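Long-range contacts in hydroquinone dioxygenase large subunit (Pseudomonas sp., PDB 4ZXA), which probably cleaves the aromatic ring of hydroquinone with dioxygen, as the large, cupin-type subunit of a two-subunit, Fe2+-dependent 1,2-dioxygenase: residues D16-A20 against P123-T128; R185-N191 against K221-S226; V197-P202 against A216-K221. All blocks are in the same frame, centred on the assembly; numbering follows the deposited sequence.

Contact 1: D16-A20 against P123-T128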
loop_
_atom_site.group_PDB
_atom_site.type_symbol
_atom_site.label_atom_id
_atom_site.label_comp_id
_atom_site.label_asym_id
_atom_site.label_seq_id
_atom_site.Cartn_x
_atom_site.Cartn_y
_atom_site.Cartn_z
ATOM N N ASP E 16 24.694 0.831 -20.594
ATOM C CA ASP E 16 24.359 1.961 -21.463
ATOM C C ASP E 16 24.339 3.315 -20.723
ATOM O O ASP E 16 24.393 3.374 -19.490
ATOM C CB ASP E 16 23.021 1.713 -22.159
ATOM C CG ASP E 16 23.124 0.701 -23.285
ATOM O OD1 ASP E 16 24.167 0.010 -23.365
ATOM O OD2 ASP E 16 22.161 0.598 -24.090
ATOM N N ASP E 17 24.272 4.400 -21.492
ATOM C CA ASP E 17 24.340 5.753 -20.943
ATOM C C ASP E 17 23.045 6.183 -20.261
ATOM O O ASP E 17 22.014 6.349 -20.910
ATOM C CB ASP E 17 24.664 6.746 -22.054
ATOM C CG ASP E 17 26.085 7.257 -21.977
ATOM O OD1 ASP E 17 26.850 6.762 -21.107
ATOM O OD2 ASP E 17 26.438 8.146 -22.786
ATOM N N VAL E 18 23.112 6.384 -18.952
ATOM C CA VAL E 18 21.961 6.826 -18.173
ATOM C C VAL E 18 21.704 8.341 -18.269
ATOM O O VAL E 18 22.616 9.143 -18.077
ATOM C CB VAL E 18 22.118 6.413 -16.679
ATOM C CG1 VAL E 18 21.020 7.044 -15.835
ATOM C CG2 VAL E 18 22.100 4.891 -16.534
ATOM N N GLN E 19 20.458 8.712 -18.567
ATOM C CA GLN E 19 20.009 10.106 -18.572
ATOM C C GLN E 19 19.555 10.543 -17.188
ATOM O O GLN E 19 18.458 10.186 -16.747
ATOM C CB GLN E 19 18.830 10.259 -19.510
ATOM C CG GLN E 19 19.179 10.695 -20.904
ATOM C CD GLN E 19 18.033 10.468 -21.863
ATOM O OE1 GLN E 19 17.398 11.419 -22.337
ATOM N NE2 GLN E 19 17.750 9.197 -22.148
ATOM N N ALA E 20 20.391 11.316 -16.505
ATOM C CA ALA E 20 20.090 11.769 -15.154
ATOM C C ALA E 20 20.290 13.272 -15.028
ATOM O O ALA E 20 21.177 13.845 -15.662
ATOM C CB ALA E 20 20.967 11.049 -14.154
ATOM N N PRO E 123 20.380 -3.972 -21.016
ATOM C CA PRO E 123 21.447 -3.276 -20.283
ATOM C C PRO E 123 21.156 -1.800 -20.007
ATOM O O PRO E 123 21.601 -1.291 -18.974
ATOM C CB PRO E 123 22.673 -3.425 -21.200
ATOM C CG PRO E 123 22.350 -4.580 -22.086
ATOM C CD PRO E 123 20.857 -4.551 -22.282
ATOM N N LEU E 124 20.428 -1.129 -20.899
ATOM C CA LEU E 124 20.090 0.281 -20.695
ATOM C C LEU E 124 19.115 0.480 -19.520
ATOM O O LEU E 124 19.388 1.257 -18.591
ATOM C CB LEU E 124 19.530 0.904 -21.983
ATOM C CG LEU E 124 19.012 2.341 -21.859
ATOM C CD1 LEU E 124 20.111 3.281 -21.365
ATOM C CD2 LEU E 124 18.409 2.841 -23.169
ATOM N N ILE E 125 17.986 -0.224 -19.549
ATOM C CA ILE E 125 17.015 -0.121 -18.468
ATOM C C ILE E 125 17.612 -0.602 -17.151
ATOM O O ILE E 125 17.303 -0.051 -16.087
ATOM C CB ILE E 125 15.712 -0.890 -18.763
ATOM C CG1 ILE E 125 14.739 -0.739 -17.590
ATOM C CG2 ILE E 125 16.000 -2.351 -19.041
ATOM C CD1 ILE E 125 13.309 -0.980 -17.961
ATOM N N MET E 126 18.474 -1.615 -17.223
ATOM C CA MET E 126 19.137 -2.116 -16.019
ATOM C C MET E 126 20.077 -1.069 -15.432
ATOM O O MET E 126 20.143 -0.895 -14.221
ATOM C CB MET E 126 19.894 -3.432 -16.294
ATOM C CG MET E 126 20.792 -3.881 -15.167
ATOM S SD MET E 126 19.883 -4.403 -13.686
ATOM C CE MET E 126 19.127 -5.909 -14.319
ATOM N N ALA E 127 20.798 -0.368 -16.298
ATOM C CA ALA E 127 21.733 0.662 -15.857
ATOM C C ALA E 127 20.969 1.818 -15.233
ATOM O O ALA E 127 21.329 2.314 -14.161
ATOM C CB ALA E 127 22.582 1.145 -17.020
ATOM N N THR E 128 19.902 2.235 -15.907
ATOM C CA THR E 128 19.033 3.268 -15.367
ATOM C C THR E 128 18.481 2.864 -14.005
ATOM O O THR E 128 18.531 3.648 -13.054
ATOM C CB THR E 128 17.863 3.577 -16.317
ATOM O OG1 THR E 128 18.374 3.844 -17.627
ATOM C CG2 THR E 128 17.067 4.774 -15.817
HETATM O O HOH W 1 18.444 6.534 -18.818
#

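Contact 2: R185-N191 against K221-S226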
loop_
_atom_site.group_PDB
_atom_site.type_symbol
_atom_site.label_atom_id
_atom_site.label_comp_id
_atom_site.label_asym_id
_atom_site.label_seq_id
_atom_site.Cartn_x
_atom_site.Cartn_y
_atom_site.Cartn_z
ATOM N N ARG E 185 27.359 -19.714 5.016
ATOM C CA ARG E 185 27.125 -18.419 5.648
ATOM C C ARG E 185 27.546 -18.373 7.121
ATOM O O ARG E 185 26.908 -17.703 7.947
ATOM C CB ARG E 185 25.650 -18.020 5.488
ATOM C CG ARG E 185 25.180 -17.959 4.039
ATOM C CD ARG E 185 23.766 -17.378 3.916
ATOM N NE ARG E 185 23.411 -17.095 2.528
ATOM C CZ ARG E 185 22.182 -17.198 2.033
ATOM N NH1 ARG E 185 21.189 -17.598 2.809
ATOM N NH2 ARG E 185 21.947 -16.908 0.759
ATOM N N ASN E 186 28.621 -19.078 7.456
ATOM C CA ASN E 186 29.007 -19.165 8.857
ATOM C C ASN E 186 29.486 -17.820 9.416
ATOM O O ASN E 186 29.525 -17.627 10.623
ATOM C CB ASN E 186 30.032 -20.283 9.087
ATOM C CG ASN E 186 30.265 -20.572 10.569
ATOM O OD1 ASN E 186 29.369 -21.042 11.286
ATOM N ND2 ASN E 186 31.478 -20.296 11.032
ATOM N N ASP E 187 29.822 -16.886 8.535
ATOM C CA ASP E 187 30.215 -15.543 8.959
ATOM C C ASP E 187 29.044 -14.558 9.002
ATOM O O ASP E 187 29.268 -13.354 9.028
ATOM C CB ASP E 187 31.295 -14.976 8.030
ATOM C CG ASP E 187 30.806 -14.815 6.580
ATOM O OD1 ASP E 187 29.985 -15.647 6.113
ATOM O OD2 ASP E 187 31.246 -13.856 5.900
ATOM N N LEU E 188 27.807 -15.052 8.988
ATOM C CA LEU E 188 26.643 -14.162 9.083
ATOM C C LEU E 188 25.776 -14.423 10.316
ATOM O O LEU E 188 25.591 -15.559 10.743
ATOM C CB LEU E 188 25.775 -14.226 7.826
ATOM C CG LEU E 188 26.439 -13.741 6.540
ATOM C CD1 LEU E 188 25.511 -13.935 5.347
ATOM C CD2 LEU E 188 26.865 -12.287 6.682
ATOM N N PRO E 189 25.227 -13.353 10.888
ATOM C CA PRO E 189 24.398 -13.541 12.076
ATOM C C PRO E 189 23.067 -14.192 11.713
ATOM O O PRO E 189 22.507 -13.953 10.629
ATOM C CB PRO E 189 24.171 -12.112 12.562
ATOM C CG PRO E 189 24.165 -11.306 11.289
ATOM C CD PRO E 189 25.207 -11.962 10.403
ATOM N N VAL E 190 22.580 -15.027 12.620
ATOM C CA VAL E 190 21.244 -15.591 12.517
ATOM C C VAL E 190 20.216 -14.465 12.598
ATOM O O VAL E 190 20.264 -13.641 13.508
ATOM C CB VAL E 190 20.994 -16.572 13.671
ATOM C CG1 VAL E 190 19.584 -17.167 13.598
ATOM C CG2 VAL E 190 22.068 -17.654 13.680
ATOM N N ASN E 191 19.289 -14.435 11.649
ATOM C CA ASN E 191 18.208 -13.448 11.668
ATOM C C ASN E 191 17.346 -13.617 12.916
ATOM O O ASN E 191 17.109 -14.743 13.360
ATOM C CB ASN E 191 17.344 -13.556 10.401
ATOM C CG ASN E 191 16.321 -12.436 10.296
ATOM O OD1 ASN E 191 15.233 -12.505 10.888
ATOM N ND2 ASN E 191 16.663 -11.392 9.541
ATOM N N LYS E 221 19.951 -23.797 8.508
ATOM C CA LYS E 221 20.953 -22.889 9.062
ATOM C C LYS E 221 21.344 -21.830 8.036
ATOM O O LYS E 221 21.454 -20.645 8.328
ATOM C CB LYS E 221 22.209 -23.678 9.496
ATOM C CG LYS E 221 23.415 -22.804 9.835
ATOM C CD LYS E 221 24.651 -23.631 10.186
ATOM C CE LYS E 221 25.874 -22.739 10.407
ATOM N NZ LYS E 221 27.073 -23.493 10.866
ATOM N N TYR E 222 21.574 -22.288 6.824
ATOM C CA TYR E 222 21.949 -21.418 5.739
ATOM C C TYR E 222 20.831 -20.400 5.517
ATOM O O TYR E 222 21.092 -19.194 5.427
ATOM C CB TYR E 222 22.199 -22.291 4.512
ATOM C CG TYR E 222 22.556 -21.568 3.243
ATOM C CD1 TYR E 222 23.882 -21.368 2.881
ATOM C CD2 TYR E 222 21.563 -21.121 2.388
ATOM C CE1 TYR E 222 24.201 -20.732 1.714
ATOM C CE2 TYR E 222 21.872 -20.473 1.235
ATOM C CZ TYR E 222 23.187 -20.284 0.892
ATOM O OH TYR E 222 23.470 -19.643 -0.289
ATOM N N LEU E 223 19.585 -20.871 5.463
ATOM C CA LEU E 223 18.457 -19.954 5.319
ATOM C C LEU E 223 18.329 -19.038 6.536
ATOM O O LEU E 223 18.052 -17.850 6.395
ATOM C CB LEU E 223 17.142 -20.698 5.063
ATOM C CG LEU E 223 17.110 -21.493 3.752
ATOM C CD1 LEU E 223 15.752 -22.147 3.556
ATOM C CD2 LEU E 223 17.469 -20.616 2.562
ATOM N N SER E 224 18.556 -19.582 7.730
ATOM C CA SER E 224 18.368 -18.795 8.951
ATOM C C SER E 224 19.275 -17.575 8.936
ATOM O O SER E 224 19.044 -16.604 9.662
ATOM C CB SER E 224 18.610 -19.637 10.217
ATOM O OG SER E 224 19.994 -19.875 10.459
ATOM N N ARG E 225 20.317 -17.639 8.115
ATOM C CA ARG E 225 21.298 -16.573 8.077
ATOM C C ARG E 225 21.138 -15.689 6.843
ATOM O O ARG E 225 22.003 -14.878 6.541
ATOM C CB ARG E 225 22.712 -17.144 8.206
ATOM C CG ARG E 225 22.938 -17.847 9.555
ATOM C CD ARG E 225 24.271 -18.596 9.636
ATOM N NE ARG E 225 24.446 -19.215 10.948
ATOM C CZ ARG E 225 25.419 -18.921 11.811
ATOM N NH1 ARG E 225 26.349 -18.023 11.515
ATOM N NH2 ARG E 225 25.469 -19.548 12.977
ATOM N N SER E 226 20.012 -15.832 6.152
ATOM C CA SER E 226 19.700 -14.976 5.012
ATOM C C SER E 226 19.435 -13.538 5.438
ATOM O O SER E 226 18.646 -13.297 6.341
ATOM C CB SER E 226 18.486 -15.512 4.253
ATOM O OG SER E 226 18.071 -14.589 3.254
HETATM O O HOH W 2 22.718 -12.644 7.870
#

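Contact 3: V197-P202 against A216-K221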
loop_
_atom_site.group_PDB
_atom_site.type_symbol
_atom_site.label_atom_id
_atom_site.label_comp_id
_atom_site.label_asym_id
_atom_site.label_seq_id
_atom_site.Cartn_x
_atom_site.Cartn_y
_atom_site.Cartn_z
ATOM N N VAL E 197 16.243 -21.645 15.374
ATOM C CA VAL E 197 16.612 -22.710 14.432
ATOM C C VAL E 197 17.965 -23.361 14.760
ATOM O O VAL E 197 18.957 -22.675 14.952
ATOM C CB VAL E 197 16.624 -22.161 12.991
ATOM C CG1 VAL E 197 17.254 -23.154 12.008
ATOM C CG2 VAL E 197 15.219 -21.803 12.579
ATOM N N SER E 198 18.002 -24.687 14.825
ATOM C CA SER E 198 19.254 -25.397 15.072
ATOM C C SER E 198 20.369 -24.833 14.198
ATOM O O SER E 198 20.135 -24.509 13.042
ATOM C CB SER E 198 19.096 -26.890 14.763
ATOM O OG SER E 198 20.365 -27.537 14.687
ATOM N N GLN E 199 21.583 -24.746 14.737
ATOM C CA GLN E 199 22.729 -24.309 13.947
ATOM C C GLN E 199 23.731 -25.444 13.703
ATOM O O GLN E 199 24.895 -25.209 13.352
ATOM C CB GLN E 199 23.402 -23.112 14.612
ATOM C CG GLN E 199 22.475 -21.907 14.728
ATOM C CD GLN E 199 22.051 -21.368 13.362
ATOM O OE1 GLN E 199 22.897 -21.104 12.493
ATOM N NE2 GLN E 199 20.742 -21.206 13.167
ATOM N N ASP E 200 23.272 -26.679 13.871
ATOM C CA ASP E 200 24.155 -27.824 13.723
ATOM C C ASP E 200 24.324 -28.225 12.278
ATOM O O ASP E 200 23.350 -28.278 11.535
ATOM C CB ASP E 200 23.628 -29.020 14.523
ATOM C CG ASP E 200 23.550 -28.733 16.019
ATOM O OD1 ASP E 200 24.360 -27.903 16.525
ATOM O OD2 ASP E 200 22.665 -29.333 16.678
ATOM N N GLU E 201 25.567 -28.508 11.898
ATOM C CA GLU E 201 25.891 -29.014 10.576
ATOM C C GLU E 201 25.757 -30.532 10.582
ATOM O O GLU E 201 25.973 -31.165 11.615
ATOM C CB GLU E 201 27.329 -28.625 10.176
ATOM C CG GLU E 201 27.609 -27.130 10.088
ATOM C CD GLU E 201 26.855 -26.447 8.938
ATOM O OE1 GLU E 201 26.187 -27.151 8.140
ATOM O OE2 GLU E 201 26.919 -25.196 8.830
ATOM N N PRO E 202 25.418 -31.127 9.425
ATOM C CA PRO E 202 25.394 -32.591 9.328
ATOM C C PRO E 202 26.811 -33.129 9.524
ATOM O O PRO E 202 27.778 -32.386 9.316
ATOM C CB PRO E 202 24.969 -32.851 7.877
ATOM C CG PRO E 202 24.677 -31.515 7.264
ATOM C CD PRO E 202 25.317 -30.477 8.106
ATOM N N ALA E 216 27.724 -32.040 2.337
ATOM C CA ALA E 216 26.438 -31.880 2.989
ATOM C C ALA E 216 26.520 -30.655 3.884
ATOM O O ALA E 216 27.525 -30.451 4.558
ATOM C CB ALA E 216 26.119 -33.114 3.803
ATOM N N PHE E 217 25.479 -29.826 3.874
ATOM C CA PHE E 217 25.423 -28.672 4.779
ATOM C C PHE E 217 24.025 -28.532 5.349
ATOM O O PHE E 217 23.103 -29.222 4.918
ATOM C CB PHE E 217 25.830 -27.374 4.064
ATOM C CG PHE E 217 24.842 -26.917 3.014
ATOM C CD1 PHE E 217 24.723 -27.594 1.813
ATOM C CD2 PHE E 217 24.047 -25.811 3.228
ATOM C CE1 PHE E 217 23.814 -27.183 0.843
ATOM C CE2 PHE E 217 23.148 -25.386 2.265
ATOM C CZ PHE E 217 23.030 -26.076 1.068
ATOM N N SER E 218 23.857 -27.649 6.322
ATOM C CA SER E 218 22.529 -27.418 6.857
ATOM C C SER E 218 21.841 -26.304 6.100
ATOM O O SER E 218 22.210 -25.138 6.212
ATOM C CB SER E 218 22.572 -27.081 8.340
ATOM O OG SER E 218 21.308 -26.618 8.767
ATOM N N LEU E 219 20.831 -26.679 5.331
ATOM C CA LEU E 219 20.044 -25.723 4.584
ATOM C C LEU E 219 19.229 -24.779 5.503
ATOM O O LEU E 219 19.126 -23.588 5.231
ATOM C CB LEU E 219 19.143 -26.458 3.586
ATOM C CG LEU E 219 18.220 -25.607 2.706
ATOM C CD1 LEU E 219 19.027 -24.715 1.748
ATOM C CD2 LEU E 219 17.228 -26.489 1.941
ATOM N N PHE E 220 18.651 -25.303 6.580
ATOM C CA PHE E 220 17.854 -24.455 7.476
ATOM C C PHE E 220 18.736 -23.391 8.142
ATOM O O PHE E 220 18.319 -22.235 8.308
ATOM C CB PHE E 220 17.106 -25.285 8.526
ATOM C CG PHE E 220 15.957 -26.083 7.966
ATOM C CD1 PHE E 220 15.690 -26.089 6.597
ATOM C CD2 PHE E 220 15.134 -26.823 8.811
ATOM C CE1 PHE E 220 14.622 -26.821 6.075
ATOM C CE2 PHE E 220 14.070 -27.557 8.303
ATOM C CZ PHE E 220 13.816 -27.556 6.926
ATOM N N LYS E 221 19.951 -23.797 8.508
ATOM C CA LYS E 221 20.953 -22.889 9.062
ATOM C C LYS E 221 21.344 -21.830 8.036
ATOM O O LYS E 221 21.454 -20.645 8.328
ATOM C CB LYS E 221 22.209 -23.678 9.496
ATOM C CG LYS E 221 23.415 -22.804 9.835
ATOM C CD LYS E 221 24.651 -23.631 10.186
ATOM C CE LYS E 221 25.874 -22.739 10.407
ATOM N NZ LYS E 221 27.073 -23.493 10.866
HETATM O O HOH W 3 20.853 -26.902 11.490
#

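Contact 1: D16-A20 against P123-T128
Against one flank of helix 122-136 lie the first modelled residues of the chain: Asp16 to Val18 rest on Leu124, Ala127 and Thr128 just before the chain enters the short, weakly bonded strand 19-20, which lies at one edge of an antiparallel sheet within this chain. The contact is small and lies at the surface, burying 297 Å² with both sides summed. The backbones come nearest at Asp16 and Leu124, whose CA atoms are 4.7 Å apart, and again at Val18 and Thr128.

The Asp16 and Leu124 side chains cross at about a right angle, and Asp16 CB packs 3.4 Å from Leu124 CD1. Asp16 uses its aliphatic part here, while one carboxylate oxygen, OD2, lies against Leu124 CB. Leu124 carries its CG opposite the backbone N (chi1 174°), and from there CD1 also reaches the carbonyl of Asp17, 3.6 Å from the O atom. One turn further on, Ala127 CB meets both Asp16 O and a methyl of Val18, with Val18 CG2 at 3.8 Å. That same CG2 presses on the helix backbone, 3.5 Å from Thr128 N. Beyond the contact, Val18 also touches Phe32 of strand 32-34, tying the helix flank to the sheet.

Thr128 OG1 donates back to Leu124 O at 2.9 Å, from 40° above the carbonyl plane, and that oxygen also accepts Thr128 N. A water bridges the segments: it accepts from Gln19 N at 3.0 Å and donates to Thr128 OG1 at 2.9 Å. Thr128 OG1 is therefore used both as donor and as acceptor. The chemistry implies that the N-terminal residues are held on the helix by van der Waals contact and this single water relay, with no direct hydrogen bond between the two segments.

Contact 2: R185-N191 against K221-S226
Arg185 opens a type I beta turn, closed by Leu188 N on Arg185 O, and its side chain lies across Tyr222 of helix 219-224. Extended from CG to NE, the arginine places its guanidinium flat on the phenol ring, centres 3.8 Å apart and planes at 17°, a cation-pi stack to which CD adds a CH-pi contact. Arg185 NH1 donates to Tyr222 O at 3.1 Å (N-H...O 148°), from well above the carbonyl plane. Cut back to an alanine, this position is likely to leave the ring face of Tyr222 without its cation and Tyr222 O without the NH1 donor, losing this tie between the turn and Tyr222.

Lys221 NZ makes a weak bond of 3.4 Å to Asn186 OD1; its stronger partner is Glu201. The guanidinium of Arg225 lies between Val190 CG2 over one face and Asn186 OD1 over the other. Its NE donates to Gln199 OE1, and its NH1 comes to 2.7 Å from Leu188 O.

Backbone atoms meet as well: Ser224 O accepts Asn191 N at 3.0 Å, nearly straight at the hydrogen (166°), while the side-chain amide of Asn191 bonds through ND2 to Glu149. Ser224 OG is satisfied twice, donating to Lys221 O at 2.7 Å and bonding to Gln199 NE2. Ser226 OG turns elsewhere, to Val228 O. Between the segments a water donates to two carbonyls, at 3.1 Å to Pro189 O and 2.7 Å to Arg225 O.

Contact 3: V197-P202 against A216-K221
Glu201 and Lys221 cross at about a right angle, the carboxylate meeting the end of the extended lysine chain. A bend at chi2 (-67°) folds Glu201 back over segment 216-221, where its two oxygens take separate partners. OE2 forms a salt bridge with Lys221 NZ at 2.7 Å, met on its anti side and 28° out of the carboxylate plane, whereas OE1 accepts Ser218 N at 3.0 Å, nearly in line with its own C-O bond. Gln199 also lies at roughly a right angle to Lys221, its OE1 3.2 Å from Lys221 CG, and its NE2 donates to Val197 O from above the carbonyl plane. Val197 CG1 comes across Phe220 at CB, and Pro202 lays CG on the backbone at Phe217 C, 3.6 Å away.

A water gathers Asp200 O and Ser218 OG, with a weaker bond to Ser198 O. Separately, Ser218 OG accepts Lys221 N at 3.1 Å. This is a helix N-cap placed where strand 216-218 turns into helix 219-224, and that strand pairs antiparallel with a strand of the small subunit, so the cap sits at the end of a strand whose sheet runs on across the interface.

Overall arrangement
Contacts 2 and 3 form one neighbourhood: their centres are 10 Å apart, both use helix 219-224, they share Lys221, and contact 3 is nested within the chain loop that contact 2 closes. Besides the bonds from Gln199 to Arg225 and Ser224, packing joins them, with Val190 CG2 3.7 Å from Gln199 CD and Tyr222 CB 3.9 Å from Phe217 CE2. Contact 3 carries this unit to the small subunit. In contact 2 the Ser226 side chain lies about 10 Å from the bound 4-hydroxybenzonitrile. Contact 1 is separate: its centre is 34 Å from that of contact 2 and 41 Å from that of contact 3, which lies on the opposite side of the chain's centre.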